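Side-chain contacts in putative fimbrial subunit (Corynebacterium diphtheriae, PDB 4HSQ), which serves as the major pilin SpaD, probably the repeating subunit of a cell-surface pilus shaft, represented here by its domains D2 and D3: residues D14-D19 with K221-K226; N81-T86 with L103-K108; D123-N128 with E134-T139; T228-P231 with A235-D238. All coordinates share one frame; numbering follows the deposited sequence.

Contact 1 (D14-D19 with K221-K226)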
loop_
_atom_site.group_PDB
_atom_site.type_symbol
_atom_site.label_atom_id
_atom_site.label_comp_id
_atom_site.label_asym_id
_atom_site.label_seq_id
_atom_site.Cartn_x
_atom_site.Cartn_y
_atom_site.Cartn_z
ATOM N N ASP A 14 2.045 2.196 7.219
ATOM C CA ASP A 14 0.900 1.660 7.960
ATOM C C ASP A 14 -0.386 1.583 7.140
ATOM O O ASP A 14 -1.427 1.240 7.684
ATOM C CB ASP A 14 0.646 2.472 9.250
ATOM C CG ASP A 14 1.846 2.543 10.189
ATOM O OD1 ASP A 14 2.432 1.475 10.499
ATOM O OD2 ASP A 14 2.213 3.652 10.585
ATOM N N GLN A 15 -0.330 1.817 5.844
ATOM C CA GLN A 15 -1.555 1.767 5.040
ATOM C C GLN A 15 -1.706 0.354 4.520
ATOM O O GLN A 15 -0.853 -0.135 3.783
ATOM C CB GLN A 15 -1.507 2.813 3.898
ATOM C CG GLN A 15 -1.323 4.280 4.410
ATOM C CD GLN A 15 -2.217 4.567 5.614
ATOM O OE1 GLN A 15 -3.430 4.445 5.553
ATOM N NE2 GLN A 15 -1.627 4.838 6.759
ATOM N N ASN A 16 -2.790 -0.316 4.920
ATOM C CA ASN A 16 -3.007 -1.697 4.526
ATOM C C ASN A 16 -3.818 -1.772 3.207
ATOM O O ASN A 16 -3.986 -0.767 2.517
ATOM C CB ASN A 16 -3.676 -2.432 5.696
ATOM C CG ASN A 16 -2.750 -2.430 6.911
ATOM O OD1 ASN A 16 -1.555 -2.742 6.832
ATOM N ND2 ASN A 16 -3.250 -2.067 8.057
ATOM N N ILE A 17 -4.260 -2.969 2.815
ATOM C CA ILE A 17 -5.052 -3.074 1.591
ATOM C C ILE A 17 -6.339 -2.226 1.753
ATOM O O ILE A 17 -6.949 -2.251 2.820
ATOM C CB ILE A 17 -5.366 -4.561 1.283
ATOM C CG1 ILE A 17 -4.110 -5.350 0.842
ATOM C CG2 ILE A 17 -6.567 -4.755 0.339
ATOM C CD1 ILE A 17 -3.266 -4.792 -0.173
ATOM N N GLN A 18 -6.678 -1.452 0.708
ATOM C CA GLN A 18 -7.859 -0.578 0.598
ATOM C C GLN A 18 -7.726 0.711 1.461
ATOM O O GLN A 18 -8.663 1.499 1.545
ATOM C CB GLN A 18 -9.171 -1.347 0.862
ATOM C CG GLN A 18 -9.517 -2.309 -0.309
ATOM C CD GLN A 18 -9.879 -1.585 -1.610
ATOM O OE1 GLN A 18 -9.899 -0.362 -1.682
ATOM N NE2 GLN A 18 -10.230 -2.323 -2.652
ATOM N N ASP A 19 -6.549 0.933 2.062
ATOM C CA ASP A 19 -6.229 2.178 2.745
ATOM C C ASP A 19 -5.607 3.104 1.721
ATOM O O ASP A 19 -4.705 2.691 0.982
ATOM C CB ASP A 19 -5.288 1.972 3.934
ATOM C CG ASP A 19 -5.918 1.264 5.116
ATOM O OD1 ASP A 19 -7.155 1.409 5.317
ATOM O OD2 ASP A 19 -5.172 0.612 5.882
ATOM N N LYS A 221 8.093 -2.514 15.447
ATOM C CA LYS A 221 6.774 -2.449 14.797
ATOM C C LYS A 221 6.274 -3.869 14.439
ATOM O O LYS A 221 6.947 -4.593 13.713
ATOM C CB LYS A 221 6.869 -1.569 13.544
ATOM C CG LYS A 221 5.582 -1.422 12.759
ATOM C CD LYS A 221 5.283 0.043 12.478
ATOM C CE LYS A 221 5.597 0.453 11.062
ATOM N NZ LYS A 221 5.173 1.861 10.784
ATOM N N LYS A 222 5.108 -4.273 14.986
ATOM C CA LYS A 222 4.516 -5.589 14.708
ATOM C C LYS A 222 3.003 -5.477 14.563
ATOM O O LYS A 222 2.431 -4.409 14.792
ATOM C CB LYS A 222 4.813 -6.572 15.851
ATOM C CG LYS A 222 6.251 -7.032 15.938
ATOM C CD LYS A 222 6.545 -7.570 17.303
ATOM C CE LYS A 222 7.801 -8.383 17.241
ATOM N NZ LYS A 222 7.489 -9.827 17.101
ATOM N N PHE A 223 2.370 -6.587 14.195
ATOM C CA PHE A 223 0.920 -6.726 14.236
ATOM C C PHE A 223 0.628 -7.691 15.363
ATOM O O PHE A 223 1.469 -8.526 15.681
ATOM C CB PHE A 223 0.328 -7.220 12.900
ATOM C CG PHE A 223 0.275 -6.152 11.842
ATOM C CD1 PHE A 223 -0.695 -5.153 11.884
ATOM C CD2 PHE A 223 1.156 -6.173 10.767
ATOM C CE1 PHE A 223 -0.756 -4.176 10.896
ATOM C CE2 PHE A 223 1.084 -5.201 9.777
ATOM C CZ PHE A 223 0.149 -4.200 9.858
ATOM N N CYS A 224 -0.561 -7.605 15.942
ATOM C CA CYS A 224 -0.987 -8.480 17.020
ATOM C C CYS A 224 -2.396 -8.960 16.705
ATOM O O CYS A 224 -3.237 -8.153 16.327
ATOM C CB CYS A 224 -0.941 -7.745 18.364
ATOM S SG CYS A 224 0.692 -7.752 19.148
ATOM N N LEU A 225 -2.657 -10.237 16.890
ATOM C CA LEU A 225 -4.005 -10.826 16.759
ATOM C C LEU A 225 -4.539 -11.020 18.142
ATOM O O LEU A 225 -3.870 -11.637 18.951
ATOM C CB LEU A 225 -3.945 -12.196 16.040
ATOM C CG LEU A 225 -3.609 -12.110 14.558
ATOM C CD1 LEU A 225 -2.992 -13.405 14.071
ATOM C CD2 LEU A 225 -4.855 -11.785 13.762
ATOM N N LYS A 226 -5.733 -10.504 18.420
ATOM C CA LYS A 226 -6.393 -10.644 19.702
ATOM C C LYS A 226 -7.558 -11.582 19.518
ATOM O O LYS A 226 -8.470 -11.250 18.781
ATOM C CB LYS A 226 -6.882 -9.268 20.200
ATOM C CG LYS A 226 -7.477 -9.325 21.588
ATOM C CD LYS A 226 -8.061 -7.983 21.971
ATOM C CE LYS A 226 -8.500 -7.974 23.417
ATOM N NZ LYS A 226 -9.042 -6.651 23.823
#
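Asp14 and Asn16 meet Lys221 and Phe223 where the two domains of this pilin fragment abut: residues 14-19 lie in the loop between strands 7-11 and 20-28 of the N2-type domain, and residues 221-226 cover the start of strand 222-229 of the prealbumin-like domain. The charged part of the interface is a salt bridge. Lys221 NZ stands 2.8 Å from Asp14 OD1, on the syn side of that oxygen but 31° out of the carboxylate plane. The lysine chain leaves with CG anti to the backbone N and then bends at chi2 (130°) and again at chi3, which carries its ammonium to the aspartate. Glu211 provides Lys221 NZ with a second carboxylate, so the ammonium joins both acids.

Hydrogen bonds shape the loop. A type II turn runs from Asn16 to Asp19, closed by Asp19 N to Asn16 O at 3.1 Å. In return, Asp19 OD2 accepts from Asn16 N at 2.7 Å on its anti side, fastening the turn at both ends.

The buried part is small: a ring carbon against an amide oxygen. Phe223 projects from the strand that carries Cys224, disulfide-bonded to Cys173, and points its outer ring end at the amide of Asn16, the ring and amide planes 53° apart. That amide oxygen is hydrogen-bonded to His206 N, and Phe223 CZ lies 3.8 Å from Asn16 OD1.

Contact 2 (N81-T86 with L103-K108)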
loop_
_atom_site.group_PDB
_atom_site.type_symbol
_atom_site.label_atom_id
_atom_site.label_comp_id
_atom_site.label_asym_id
_atom_site.label_seq_id
_atom_site.Cartn_x
_atom_site.Cartn_y
_atom_site.Cartn_z
ATOM N N ASN A 81 -5.171 1.343 -16.745
ATOM C CA ASN A 81 -4.656 1.807 -15.447
ATOM C C ASN A 81 -3.497 2.793 -15.607
ATOM O O ASN A 81 -2.776 3.064 -14.642
ATOM C CB ASN A 81 -4.281 0.654 -14.482
ATOM C CG ASN A 81 -4.938 0.887 -13.151
ATOM O OD1 ASN A 81 -5.976 1.554 -13.077
ATOM N ND2 ASN A 81 -4.347 0.398 -12.070
ATOM N N LYS A 82 -3.362 3.387 -16.789
ATOM C CA LYS A 82 -2.351 4.423 -16.955
ATOM C C LYS A 82 -2.976 5.766 -16.556
ATOM O O LYS A 82 -4.046 6.123 -17.052
ATOM C CB LYS A 82 -1.792 4.469 -18.396
ATOM C CG LYS A 82 -0.618 5.448 -18.524
ATOM C CD LYS A 82 0.074 5.373 -19.873
ATOM C CE LYS A 82 -0.423 6.398 -20.857
ATOM N NZ LYS A 82 0.492 6.503 -22.024
ATOM N N LEU A 83 -2.322 6.488 -15.640
ATOM C CA LEU A 83 -2.729 7.832 -15.224
ATOM C C LEU A 83 -2.001 8.867 -16.083
ATOM O O LEU A 83 -0.787 8.768 -16.267
ATOM C CB LEU A 83 -2.388 8.085 -13.728
ATOM C CG LEU A 83 -2.640 9.519 -13.202
ATOM C CD1 LEU A 83 -4.129 9.829 -13.194
ATOM C CD2 LEU A 83 -2.051 9.693 -11.777
ATOM N N VAL A 84 -2.731 9.855 -16.607
ATOM C CA VAL A 84 -2.117 10.941 -17.382
ATOM C C VAL A 84 -2.646 12.256 -16.819
ATOM O O VAL A 84 -3.854 12.473 -16.827
ATOM C CB VAL A 84 -2.381 10.834 -18.919
ATOM C CG1 VAL A 84 -1.642 11.941 -19.668
ATOM C CG2 VAL A 84 -1.970 9.468 -19.468
ATOM N N VAL A 85 -1.747 13.115 -16.337
ATOM C CA VAL A 85 -2.087 14.445 -15.813
ATOM C C VAL A 85 -1.445 15.432 -16.760
ATOM O O VAL A 85 -0.222 15.487 -16.825
ATOM C CB VAL A 85 -1.637 14.643 -14.340
ATOM C CG1 VAL A 85 -2.007 16.044 -13.859
ATOM C CG2 VAL A 85 -2.252 13.567 -13.440
ATOM N N THR A 86 -2.262 16.151 -17.542
ATOM C CA THR A 86 -1.782 17.049 -18.605
ATOM C C THR A 86 -2.056 18.486 -18.263
ATOM O O THR A 86 -3.198 18.824 -17.986
ATOM C CB THR A 86 -2.480 16.685 -19.921
ATOM O OG1 THR A 86 -2.350 15.285 -20.166
ATOM C CG2 THR A 86 -1.936 17.466 -21.121
ATOM N N LEU A 103 3.575 16.553 -8.539
ATOM C CA LEU A 103 2.259 15.935 -8.641
ATOM C C LEU A 103 2.101 14.949 -7.517
ATOM O O LEU A 103 2.903 14.032 -7.416
ATOM C CB LEU A 103 2.048 15.221 -10.015
ATOM C CG LEU A 103 0.868 14.207 -10.080
ATOM C CD1 LEU A 103 -0.499 14.926 -9.990
ATOM C CD2 LEU A 103 0.939 13.313 -11.324
ATOM N N THR A 104 1.037 15.091 -6.722
ATOM C CA THR A 104 0.724 14.116 -5.678
ATOM C C THR A 104 -0.644 13.547 -5.978
ATOM O O THR A 104 -1.603 14.299 -6.228
ATOM C CB THR A 104 0.787 14.716 -4.243
ATOM O OG1 THR A 104 2.119 15.177 -4.004
ATOM C CG2 THR A 104 0.465 13.653 -3.158
ATOM N N PHE A 105 -0.750 12.217 -5.941
ATOM C CA PHE A 105 -2.045 11.597 -6.195
ATOM C C PHE A 105 -2.219 10.425 -5.258
ATOM O O PHE A 105 -1.245 9.872 -4.732
ATOM C CB PHE A 105 -2.230 11.195 -7.670
ATOM C CG PHE A 105 -1.294 10.110 -8.158
ATOM C CD1 PHE A 105 -1.691 8.780 -8.165
ATOM C CD2 PHE A 105 -0.057 10.436 -8.725
ATOM C CE1 PHE A 105 -0.820 7.779 -8.614
ATOM C CE2 PHE A 105 0.811 9.436 -9.169
ATOM C CZ PHE A 105 0.421 8.118 -9.119
ATOM N N GLU A 106 -3.469 10.038 -5.086
ATOM C CA GLU A 106 -3.868 9.018 -4.157
ATOM C C GLU A 106 -4.354 7.767 -4.844
ATOM O O GLU A 106 -5.059 7.829 -5.853
ATOM C CB GLU A 106 -4.956 9.632 -3.286
ATOM C CG GLU A 106 -5.460 8.782 -2.142
ATOM C CD GLU A 106 -6.671 9.450 -1.522
ATOM O OE1 GLU A 106 -6.497 10.492 -0.852
ATOM O OE2 GLU A 106 -7.799 8.974 -1.764
ATOM N N VAL A 107 -3.986 6.609 -4.259
ATOM C CA VAL A 107 -4.374 5.272 -4.726
ATOM C C VAL A 107 -4.796 4.412 -3.549
ATOM O O VAL A 107 -4.494 4.743 -2.383
ATOM C CB VAL A 107 -3.192 4.573 -5.504
ATOM C CG1 VAL A 107 -2.849 5.304 -6.807
ATOM C CG2 VAL A 107 -1.945 4.394 -4.625
ATOM N N LYS A 108 -5.397 3.260 -3.854
ATOM C CA LYS A 108 -5.687 2.193 -2.896
ATOM C C LYS A 108 -5.239 0.908 -3.525
ATOM O O LYS A 108 -5.569 0.663 -4.686
ATOM C CB LYS A 108 -7.175 2.075 -2.504
ATOM C CG LYS A 108 -7.675 3.268 -1.669
ATOM C CD LYS A 108 -9.179 3.153 -1.356
ATOM C CE LYS A 108 -9.637 4.401 -0.610
ATOM N NZ LYS A 108 -11.101 4.376 -0.308
#
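Leu83 lies across from Phe105 and Val85 from Leu103, with CA atoms 9.8 and 8.5 Å apart, spacings too wide for backbone pairing between two strand segments that run in opposite senses. The space is bridged by side chains alone. Leu83 lowers its CD2 methyl onto the face of the Phe105 ring, 3.6 Å from the centroid and only 6° off the ring normal; this is a CH-pi contact placed almost exactly over the ring centre, with the methyl nearly equidistant from the six carbons. Phe105 CG sits between its own backbone N and carbonyl carbon (chi1 65°), which directs the ring toward the other sheet, and a chi2 of 95° turns its face to Leu83. Strands 82-87 and 100-109 belong to different sheets, and their inward residues form part of the hydrophobic core of a beta sandwich, consistent with the CnaA-type fold of a pilin domain. Phe53 and Val56 of strand 51-61, Phe43 of strand 41-46 and Ile25 of strand 20-28 also pack on this cluster. Farther along, Val85 and Leu103 reach toward each other tip to tip. Val85 CG2 meets Leu103 CD2 at 3.8 Å, while Leu103 CD1 stands 4.1 Å from the same valine methyl.

Contact 3 (D123-N128 with E134-T139)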
loop_
_atom_site.group_PDB
_atom_site.type_symbol
_atom_site.label_atom_id
_atom_site.label_comp_id
_atom_site.label_asym_id
_atom_site.label_seq_id
_atom_site.Cartn_x
_atom_site.Cartn_y
_atom_site.Cartn_z
ATOM N N ASP A 123 6.808 8.992 -15.768
ATOM C CA ASP A 123 7.462 9.780 -16.798
ATOM C C ASP A 123 6.899 11.197 -16.772
ATOM O O ASP A 123 5.713 11.387 -16.495
ATOM C CB ASP A 123 7.202 9.170 -18.197
ATOM C CG ASP A 123 7.311 7.662 -18.331
ATOM O OD1 ASP A 123 8.423 7.136 -18.177
ATOM O OD2 ASP A 123 6.279 7.012 -18.626
ATOM N N VAL A 124 7.731 12.178 -17.095
ATOM C CA VAL A 124 7.304 13.541 -17.325
ATOM C C VAL A 124 7.679 13.784 -18.793
ATOM O O VAL A 124 8.778 13.410 -19.225
ATOM C CB VAL A 124 7.793 14.625 -16.325
ATOM C CG1 VAL A 124 7.467 14.231 -14.883
ATOM C CG2 VAL A 124 9.273 14.929 -16.487
ATOM N N ILE A 125 6.720 14.224 -19.576
ATOM C CA ILE A 125 6.891 14.422 -21.020
ATOM C C ILE A 125 6.524 15.865 -21.322
ATOM O O ILE A 125 5.425 16.330 -20.983
ATOM C CB ILE A 125 6.052 13.380 -21.843
ATOM C CG1 ILE A 125 6.342 11.924 -21.354
ATOM C CG2 ILE A 125 6.339 13.507 -23.360
ATOM C CD1 ILE A 125 5.266 10.855 -21.656
ATOM N N PHE A 126 7.455 16.593 -21.963
ATOM C CA PHE A 126 7.185 17.987 -22.279
ATOM C C PHE A 126 7.856 18.414 -23.574
ATOM O O PHE A 126 8.765 17.747 -24.050
ATOM C CB PHE A 126 7.674 18.885 -21.123
ATOM C CG PHE A 126 9.151 18.761 -20.798
ATOM C CD1 PHE A 126 10.100 19.508 -21.491
ATOM C CD2 PHE A 126 9.583 17.962 -19.745
ATOM C CE1 PHE A 126 11.460 19.405 -21.179
ATOM C CE2 PHE A 126 10.940 17.887 -19.411
ATOM C CZ PHE A 126 11.870 18.607 -20.134
ATOM N N ASN A 127 7.439 19.565 -24.102
ATOM C CA ASN A 127 8.075 20.163 -25.270
ATOM C C ASN A 127 9.113 21.143 -24.765
ATOM O O ASN A 127 8.795 21.977 -23.922
ATOM C CB ASN A 127 7.043 20.868 -26.166
ATOM C CG ASN A 127 6.110 19.938 -26.920
ATOM O OD1 ASN A 127 6.337 18.730 -27.033
ATOM N ND2 ASN A 127 5.037 20.492 -27.468
ATOM N N ASN A 128 10.366 20.992 -25.201
ATOM C CA ASN A 128 11.428 21.936 -24.825
ATOM C C ASN A 128 11.193 23.217 -25.640
ATOM O O ASN A 128 11.246 23.155 -26.868
ATOM C CB ASN A 128 12.810 21.330 -25.080
ATOM C CG ASN A 128 13.925 22.149 -24.475
ATOM O OD1 ASN A 128 14.029 23.351 -24.693
ATOM N ND2 ASN A 128 14.759 21.523 -23.666
ATOM N N GLU A 134 10.325 17.001 -28.186
ATOM C CA GLU A 134 9.659 16.357 -27.059
ATOM C C GLU A 134 10.731 15.682 -26.210
ATOM O O GLU A 134 11.581 14.979 -26.754
ATOM C CB GLU A 134 8.586 15.359 -27.526
ATOM C CG GLU A 134 7.641 14.953 -26.410
ATOM C CD GLU A 134 6.449 14.101 -26.807
ATOM O OE1 GLU A 134 6.660 12.929 -27.191
ATOM O OE2 GLU A 134 5.299 14.567 -26.625
ATOM N N VAL A 135 10.701 15.922 -24.883
ATOM C CA VAL A 135 11.646 15.357 -23.908
ATOM C C VAL A 135 10.862 14.434 -22.979
ATOM O O VAL A 135 9.756 14.790 -22.560
ATOM C CB VAL A 135 12.402 16.468 -23.126
ATOM C CG1 VAL A 135 13.273 15.885 -22.010
ATOM C CG2 VAL A 135 13.246 17.336 -24.064
ATOM N N LYS A 136 11.417 13.242 -22.687
ATOM C CA LYS A 136 10.796 12.279 -21.796
ATOM C C LYS A 136 11.802 11.893 -20.702
ATOM O O LYS A 136 12.855 11.309 -20.987
ATOM C CB LYS A 136 10.262 11.055 -22.568
ATOM C CG LYS A 136 9.571 10.024 -21.679
ATOM C CD LYS A 136 9.665 8.623 -22.272
ATOM C CE LYS A 136 8.561 7.715 -21.792
ATOM N NZ LYS A 136 7.354 7.808 -22.654
ATOM N N ASN A 137 11.486 12.265 -19.451
ATOM C CA ASN A 137 12.321 11.960 -18.289
ATOM C C ASN A 137 11.585 10.990 -17.396
ATOM O O ASN A 137 10.413 11.213 -17.097
ATOM C CB ASN A 137 12.682 13.220 -17.537
ATOM C CG ASN A 137 13.559 14.137 -18.335
ATOM O OD1 ASN A 137 14.403 13.692 -19.108
ATOM N ND2 ASN A 137 13.390 15.425 -18.151
ATOM N N LYS A 138 12.224 9.871 -17.078
ATOM C CA LYS A 138 11.633 8.827 -16.242
ATOM C C LYS A 138 12.113 8.998 -14.817
ATOM O O LYS A 138 13.248 9.445 -14.576
ATOM C CB LYS A 138 12.005 7.431 -16.767
ATOM C CG LYS A 138 11.611 7.184 -18.222
ATOM C CD LYS A 138 12.035 5.803 -18.700
ATOM C CE LYS A 138 10.866 4.867 -18.883
ATOM N NZ LYS A 138 10.161 5.114 -20.167
ATOM N N THR A 139 11.259 8.628 -13.855
ATOM C CA THR A 139 11.662 8.686 -12.464
ATOM C C THR A 139 12.352 7.386 -12.111
ATOM O O THR A 139 12.341 6.419 -12.894
ATOM C CB THR A 139 10.406 8.823 -11.550
ATOM O OG1 THR A 139 9.655 7.607 -11.671
ATOM C CG2 THR A 139 9.546 10.061 -11.840
HETATM O O HOH W 1 5.074 17.020 -25.361
#
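The beta hairpin of strands 117-127 and 134-138 pairs Val124 with Asn137 and Phe126 with Val135 as antiparallel hydrogen-bonded pairs. Two hydrogen bonds, Val124 N to Asn137 O and Asn137 N to Val124 O, both 2.9 Å, join the first pair; the second is joined by Phe126 N to Val135 O and by Val135 N to Phe126 O.

On the face carrying these four residues, Val135 makes a CH-pi contact over one face of the Phe126 ring, its CB 3.6 Å above the ring plane and displaced toward the rim. Asn137 ND2 comes in at the ring edge, 3.7 Å from Phe126 CE2. A chi1 of 58° tucks the ring over its own backbone and across toward the partner strand.

The opposite face is polar around Ile125. Its CG2 rests against Glu134 CD at 3.5 Å, and its CG1 lies alongside Lys136 CG (3.8 Å). Lys138 NZ and Asp123 OD1 form a salt bridge whose hydrogen bond, at 3.3 Å, is weak, while one water donates to both Asn127 OD1 and Glu134 OE2. Strand 117-127 bonds on its other side to strand 41-46, making this an antiparallel hairpin added to one sheet of the N2-type domain.

Contact 4 (T228-P231 with A235-D238)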
loop_
_atom_site.group_PDB
_atom_site.type_symbol
_atom_site.label_atom_id
_atom_site.label_comp_id
_atom_site.label_asym_id
_atom_site.label_seq_id
_atom_site.Cartn_x
_atom_site.Cartn_y
_atom_site.Cartn_z
ATOM N N THR A 228 -10.874 -12.754 20.477
ATOM C CA THR A 228 -11.936 -12.162 21.309
ATOM C C THR A 228 -12.999 -13.201 21.677
ATOM O O THR A 228 -13.698 -13.023 22.680
ATOM C CB THR A 228 -12.549 -10.940 20.611
ATOM O OG1 THR A 228 -12.948 -11.329 19.305
ATOM C CG2 THR A 228 -11.543 -9.760 20.502
ATOM N N LYS A 229 -13.112 -14.278 20.874
ATOM C CA LYS A 229 -14.073 -15.354 21.137
ATOM C C LYS A 229 -13.485 -16.672 20.717
ATOM O O LYS A 229 -12.972 -16.793 19.607
ATOM C CB LYS A 229 -15.411 -15.109 20.413
ATOM C CG LYS A 229 -16.500 -16.098 20.836
ATOM C CD LYS A 229 -17.740 -15.959 19.961
ATOM C CE LYS A 229 -17.734 -16.892 18.779
ATOM N NZ LYS A 229 -17.773 -18.333 19.170
ATOM N N ALA A 230 -13.513 -17.653 21.617
ATOM C CA ALA A 230 -12.954 -18.967 21.289
ATOM C C ALA A 230 -14.018 -19.825 20.592
ATOM O O ALA A 230 -15.210 -19.520 20.716
ATOM C CB ALA A 230 -12.456 -19.650 22.560
ATOM N N PRO A 231 -13.633 -20.862 19.819
ATOM C CA PRO A 231 -14.657 -21.784 19.260
ATOM C C PRO A 231 -15.526 -22.376 20.374
ATOM O O PRO A 231 -15.051 -22.506 21.507
ATOM C CB PRO A 231 -13.818 -22.899 18.628
ATOM C CG PRO A 231 -12.461 -22.262 18.380
ATOM C CD PRO A 231 -12.267 -21.360 19.559
ATOM N N ALA A 235 -11.958 -22.911 25.765
ATOM C CA ALA A 235 -11.706 -21.793 26.667
ATOM C C ALA A 235 -10.947 -20.722 25.893
ATOM O O ALA A 235 -10.195 -21.061 24.988
ATOM C CB ALA A 235 -10.877 -22.263 27.849
ATOM N N LEU A 236 -11.128 -19.456 26.244
ATOM C CA LEU A 236 -10.379 -18.379 25.593
ATOM C C LEU A 236 -8.916 -18.479 26.059
ATOM O O LEU A 236 -8.698 -18.498 27.270
ATOM C CB LEU A 236 -11.008 -17.018 25.960
ATOM C CG LEU A 236 -10.536 -15.803 25.149
ATOM C CD1 LEU A 236 -11.048 -15.869 23.713
ATOM C CD2 LEU A 236 -11.006 -14.505 25.801
ATOM N N PRO A 237 -7.908 -18.640 25.174
ATOM C CA PRO A 237 -6.522 -18.760 25.670
ATOM C C PRO A 237 -6.074 -17.563 26.511
ATOM O O PRO A 237 -6.638 -16.472 26.411
ATOM C CB PRO A 237 -5.676 -18.841 24.385
ATOM C CG PRO A 237 -6.611 -19.267 23.322
ATOM C CD PRO A 237 -7.956 -18.691 23.694
ATOM N N ASP A 238 -5.096 -17.803 27.373
ATOM C CA ASP A 238 -4.461 -16.772 28.185
ATOM C C ASP A 238 -2.957 -17.022 28.069
ATOM O O ASP A 238 -2.471 -18.037 28.560
ATOM C CB ASP A 238 -4.977 -16.743 29.637
ATOM C CG ASP A 238 -4.445 -15.590 30.479
ATOM O OD1 ASP A 238 -3.912 -14.612 29.895
ATOM O OD2 ASP A 238 -4.572 -15.656 31.721
#
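A short surface loop follows strand 222-229, and within it Leu236 folds back over the backbone of Thr228, Lys229 and Ala230. The strand itself is irregular here: Thr228 and Lys229 both face Glu167, a classic beta bulge, just before the chain turns through Pro231.

Contact across the loop is slight and consists of methyl groups resting on backbone. A chi1 of -168° turns the Leu236 chain away from its own N and lets CD1 settle on the main chain, 3.7 Å from Ala230 N and 3.9 Å from Lys229 N. The same methyl stands 4.2 Å from Ala230 CB, a looser approach than the one to the peptide. Ala230 CB points toward the returning chain and touches Ala235 O at 3.6 Å, so a methyl and a carbonyl oxygen meet where the two limbs come nearest.

Lys229 points away from this meeting. Its chain curls so that NZ reaches Ala230 O at 3.2 Å, tilted 34° from the carbonyl plane, and a weak bond also runs from NZ to Gly165 O. Outside the loop, Asn271 of strand 264-271 packs on Ala230, Pro231 and Pro237, Ala235 pairs through its backbone with Ile272, and Glu227 of strand 222-229 lies against Leu236 and Pro237.

Overall arrangement
Four settings can be told apart along this elongated chain. Contact 2 is fully buried and purely apolar, joining two sheets inside the N2-type domain. Contact 3, about 16 Å away between centres, belongs to the same domain but is held by backbone bonds within one sheet, with charges on its outer side. Contact 1 lies between domains and mixes a partly exposed ion pair with buried groups; its Gln18 and Asp19 touch Lys108 of contact 2. It shares strand 222-229 with contact 4, a thin surface contact in the prealbumin-like domain, whose centre is about 58 Å from that of contact 3, on the opposite side of the chain's centre.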